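Local coordinates for protein N-acyl-D-glutamate deacylase (Bordetella bronchiseptica, PDB 3GIP) that catalyses the zinc-dependent hydrolysis of N-acyl-D-glutamate, as a deacylase of the amidohydrolase superfamily, at residues 220-225 against 246-251. Sequence-based numbering, arbitrary orientation.
With ZN (zinc ion), chain F; FMT (formic acid), chain D.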
ATOM      1  N   ARG A 220       7.576  -7.291 -13.461  1.00 14.08           N
ATOM      2  CA  ARG A 220       7.416  -8.563 -14.162  1.00 15.00           C
ATOM      3  C   ARG A 220       7.854  -9.813 -13.409  1.00 14.29           C
ATOM      4  O   ARG A 220       7.162 -10.832 -13.435  1.00 15.60           O
ATOM      5  CB  ARG A 220       8.117  -8.492 -15.522  1.00 15.53           C
ATOM      6  CG  ARG A 220       7.753  -9.633 -16.464  1.00 17.89           C
ATOM      7  CD  ARG A 220       8.276  -9.356 -17.869  1.00 17.84           C
ATOM      8  NE  ARG A 220       7.666  -8.161 -18.450  1.00 19.07           N
ATOM      9  CZ  ARG A 220       6.482  -8.143 -19.058  1.00 18.28           C
ATOM     10  NH1 ARG A 220       5.775  -9.262 -19.173  1.00 18.72           N
ATOM     11  NH2 ARG A 220       6.000  -7.005 -19.543  1.00 18.29           N
ATOM     12  N   ASN A 221       9.001  -9.743 -12.747  1.00 14.45           N
ATOM     13  CA  ASN A 221       9.487 -10.883 -11.990  1.00 15.22           C
ATOM     14  C   ASN A 221      10.324 -10.375 -10.832  1.00 13.71           C
ATOM     15  O   ASN A 221      11.095  -9.431 -10.987  1.00 14.55           O
ATOM     16  CB  ASN A 221      10.315 -11.806 -12.884  1.00 16.20           C
ATOM     17  CG  ASN A 221      10.792 -13.041 -12.152  1.00 16.91           C
ATOM     18  OD1 ASN A 221      11.870 -13.047 -11.557  1.00 17.61           O
ATOM     19  ND2 ASN A 221       9.980 -14.092 -12.175  1.00 19.66           N
ATOM     20  N   GLU A 222      10.167 -11.001  -9.671  1.00 14.64           N
ATOM     21  CA  GLU A 222      10.904 -10.570  -8.494  1.00 13.68           C
ATOM     22  C   GLU A 222      11.855 -11.641  -7.977  1.00 15.58           C
ATOM     23  O   GLU A 222      12.227 -11.648  -6.801  1.00 15.40           O
ATOM     24  CB  GLU A 222       9.914 -10.136  -7.410  1.00 14.18           C
ATOM     25  CG  GLU A 222       9.002  -9.000  -7.884  1.00 13.90           C
ATOM     26  CD  GLU A 222       8.123  -8.434  -6.787  1.00 13.38           C
ATOM     27  OE1 GLU A 222       7.182  -9.129  -6.353  1.00 15.59           O
ATOM     28  OE2 GLU A 222       8.381  -7.289  -6.355  1.00 12.71           O
ATOM     29  N   ALA A 223      12.259 -12.533  -8.877  1.00 15.01           N
ATOM     30  CA  ALA A 223      13.184 -13.607  -8.542  1.00 16.21           C
ATOM     31  C   ALA A 223      14.371 -13.567  -9.506  1.00 16.93           C
ATOM     32  O   ALA A 223      15.106 -12.584  -9.546  1.00 17.50           O
ATOM     33  CB  ALA A 223      12.474 -14.957  -8.613  1.00 17.77           C
ATOM     34  N   ASP A 224      14.546 -14.619 -10.301  1.00 17.81           N
ATOM     35  CA  ASP A 224      15.663 -14.676 -11.239  1.00 17.17           C
ATOM     36  C   ASP A 224      15.726 -13.506 -12.222  1.00 17.07           C
ATOM     37  O   ASP A 224      16.804 -13.115 -12.665  1.00 18.19           O
ATOM     38  CB  ASP A 224      15.626 -15.989 -12.027  1.00 18.63           C
ATOM     39  CG  ASP A 224      15.912 -17.200 -11.162  1.00 21.40           C
ATOM     40  OD1 ASP A 224      16.114 -17.041  -9.937  1.00 21.11           O
ATOM     41  OD2 ASP A 224      15.934 -18.321 -11.713  1.00 22.48           O
ATOM     42  N   GLY A 225      14.574 -12.944 -12.571  1.00 16.58           N
ATOM     43  CA  GLY A 225      14.577 -11.834 -13.507  1.00 16.51           C
ATOM     44  C   GLY A 225      14.318 -10.479 -12.881  1.00 16.18           C
ATOM     45  O   GLY A 225      13.907  -9.550 -13.575  1.00 15.31           O
ATOM     46  N   VAL A 246       8.380   1.586  -7.531  1.00 12.70           N
ATOM     47  CA  VAL A 246       8.577   0.144  -7.606  1.00 12.78           C
ATOM     48  C   VAL A 246       7.931  -0.434  -6.350  1.00 11.82           C
ATOM     49  O   VAL A 246       8.439  -0.262  -5.243  1.00 14.13           O
ATOM     50  CB  VAL A 246      10.075  -0.235  -7.624  1.00 12.49           C
ATOM     51  CG1 VAL A 246      10.217  -1.752  -7.707  1.00 13.80           C
ATOM     52  CG2 VAL A 246      10.770   0.432  -8.809  1.00 14.18           C
ATOM     53  N   SER A 247       6.796  -1.102  -6.533  1.00 10.87           N
ATOM     54  CA  SER A 247       6.047  -1.686  -5.428  1.00 11.75           C
ATOM     55  C   SER A 247       6.742  -2.844  -4.726  1.00 11.60           C
ATOM     56  O   SER A 247       7.453  -3.629  -5.354  1.00 12.97           O
ATOM     57  CB  SER A 247       4.682  -2.165  -5.925  1.00 12.91           C
ATOM     58  OG  SER A 247       3.920  -1.083  -6.434  1.00 12.65           O
ATOM     59  N   HIS A 248       6.501  -2.937  -3.420  1.00 11.92           N
ATOM     60  CA  HIS A 248       7.047  -3.995  -2.572  1.00 11.26           C
ATOM     61  C   HIS A 248       8.321  -4.604  -3.139  1.00 10.85           C
ATOM     62  O   HIS A 248       8.378  -5.793  -3.456  1.00 11.74           O
ATOM     63  CB  HIS A 248       5.980  -5.086  -2.329  1.00 11.79           C
ATOM     64  CG  HIS A 248       5.225  -5.513  -3.557  1.00 12.99           C
ATOM     65  ND1 HIS A 248       5.844  -5.941  -4.710  1.00 13.06           N
ATOM     66  CD2 HIS A 248       3.894  -5.654  -3.775  1.00 14.47           C
ATOM     67  CE1 HIS A 248       4.934  -6.331  -5.584  1.00 15.97           C
ATOM     68  NE2 HIS A 248       3.741  -6.169  -5.040  1.00 11.55           N
ATOM     69  N   HIS A 249       9.356  -3.779  -3.250  1.00 12.09           N
ATOM     70  CA  HIS A 249      10.617  -4.233  -3.809  1.00 11.65           C
ATOM     71  C   HIS A 249      11.243  -5.322  -2.956  1.00 12.31           C
ATOM     72  O   HIS A 249      11.348  -5.198  -1.729  1.00 13.49           O
ATOM     73  CB  HIS A 249      11.577  -3.058  -3.982  1.00 13.85           C
ATOM     74  CG  HIS A 249      12.758  -3.380  -4.841  1.00 13.67           C
ATOM     75  ND1 HIS A 249      12.669  -4.209  -5.941  1.00 13.65           N
ATOM     76  CD2 HIS A 249      14.051  -2.988  -4.767  1.00 13.07           C
ATOM     77  CE1 HIS A 249      13.860  -4.314  -6.504  1.00 14.90           C
ATOM     78  NE2 HIS A 249      14.714  -3.583  -5.811  1.00 13.99           N
ATOM     79  N   LYS A 250      11.669  -6.387  -3.626  1.00 11.52           N
ATOM     80  CA  LYS A 250      12.230  -7.544  -2.946  1.00 12.78           C
ATOM     81  C   LYS A 250      12.978  -8.431  -3.929  1.00 12.88           C
ATOM     82  O   LYS A 250      12.863  -8.265  -5.146  1.00 13.41           O
ATOM     83  CB  LYS A 250      11.092  -8.373  -2.354  1.00 12.81           C
ATOM     84  CG  LYS A 250      10.246  -9.051  -3.443  1.00 15.39           C
ATOM     85  CD  LYS A 250       9.109  -9.882  -2.873  1.00 15.63           C
ATOM     86  CE  LYS A 250       7.924  -9.024  -2.496  1.00 19.21           C
ATOM     87  NZ  LYS A 250       7.236  -8.448  -3.701  1.00 11.81           N
ATOM     88  N   CYS A 251      13.723  -9.383  -3.377  1.00 12.48           N
ATOM     89  CA  CYS A 251      14.469 -10.368  -4.151  1.00 12.82           C
ATOM     90  C   CYS A 251      14.091 -11.730  -3.570  1.00 13.56           C
ATOM     91  O   CYS A 251      14.459 -12.063  -2.441  1.00 13.95           O
ATOM     92  CB  CYS A 251      15.973 -10.128  -4.024  1.00 12.94           C
ATOM     93  SG  CYS A 251      16.507  -8.569  -4.761  1.00 15.23           S
TER
HETATM   94 ZN    ZN F 484       1.941  -6.739  -5.975  1.00 14.07          ZN
HETATM   95  C   FMT D 482       3.843  -9.517  -2.485  1.00 14.73           C
HETATM   96  O1  FMT D 482       3.223 -10.013  -1.577  1.00 13.65           O
HETATM   97  O2  FMT D 482       4.967  -8.841  -2.229  1.00 14.98           O
HETATM   98  O   HOH W   1       7.437  -5.002  -7.743  1.00 13.41           O
HETATM   99  O   HOH W   2      10.988  -6.585  -6.550  1.00 14.59           O
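E222 meets K250 and H248 where two loops come together at the C-terminal ends of neighbouring parallel strands, 214-218 and 243-246, of the amidohydrolase TIM barrel. The site is a worked example of how a barrel lines its active site with residues from successive loops and then ties those loops together. In the first shell H248 NE2 binds zinc at 2.1 Å, beside C95 and H218. The other ring nitrogen faces E222: H248 ND1 gives E222 OE2 a weak, bent hydrogen bond of 3.3 Å, the N-H...O angle being 134°. The carboxylate stands at the ring edge with its plane 50° from that of the imidazole.

The second carboxylate oxygen makes the shorter contact, a buried salt bridge of 2.7 Å between K250 NZ and E222 OE1 in which the ammonium group comes from above the carboxylate plane. Bends at chi3 (81°) and chi4 fold the lysine chain back on its own loop, bringing K250 NZ to H248 O as well, in the carbonyl plane at 2.9 Å. A third bond runs from K250 NZ to formate O2, 2.7 Å away, and the same oxygen lies over one face of the H248 ring. The formate is probably from the crystallisation liquor, but Y282 OH, R376 NH1 and S288 N also hold it, and the pocket may mark where a substrate carboxylate binds.

Further out, the backbone of E222 is hydrogen-bonded to M252. E222 itself sits in the middle of an Asx turn, which N221 OD1 closes by accepting from A223 N; G225 N, at the N-cap position of helix 226-240, reaches N221 OD1 from the opposite face of its amide plane. Between the loops a water donates to E222 OE2 at 2.7 Å and accepts from K250 N.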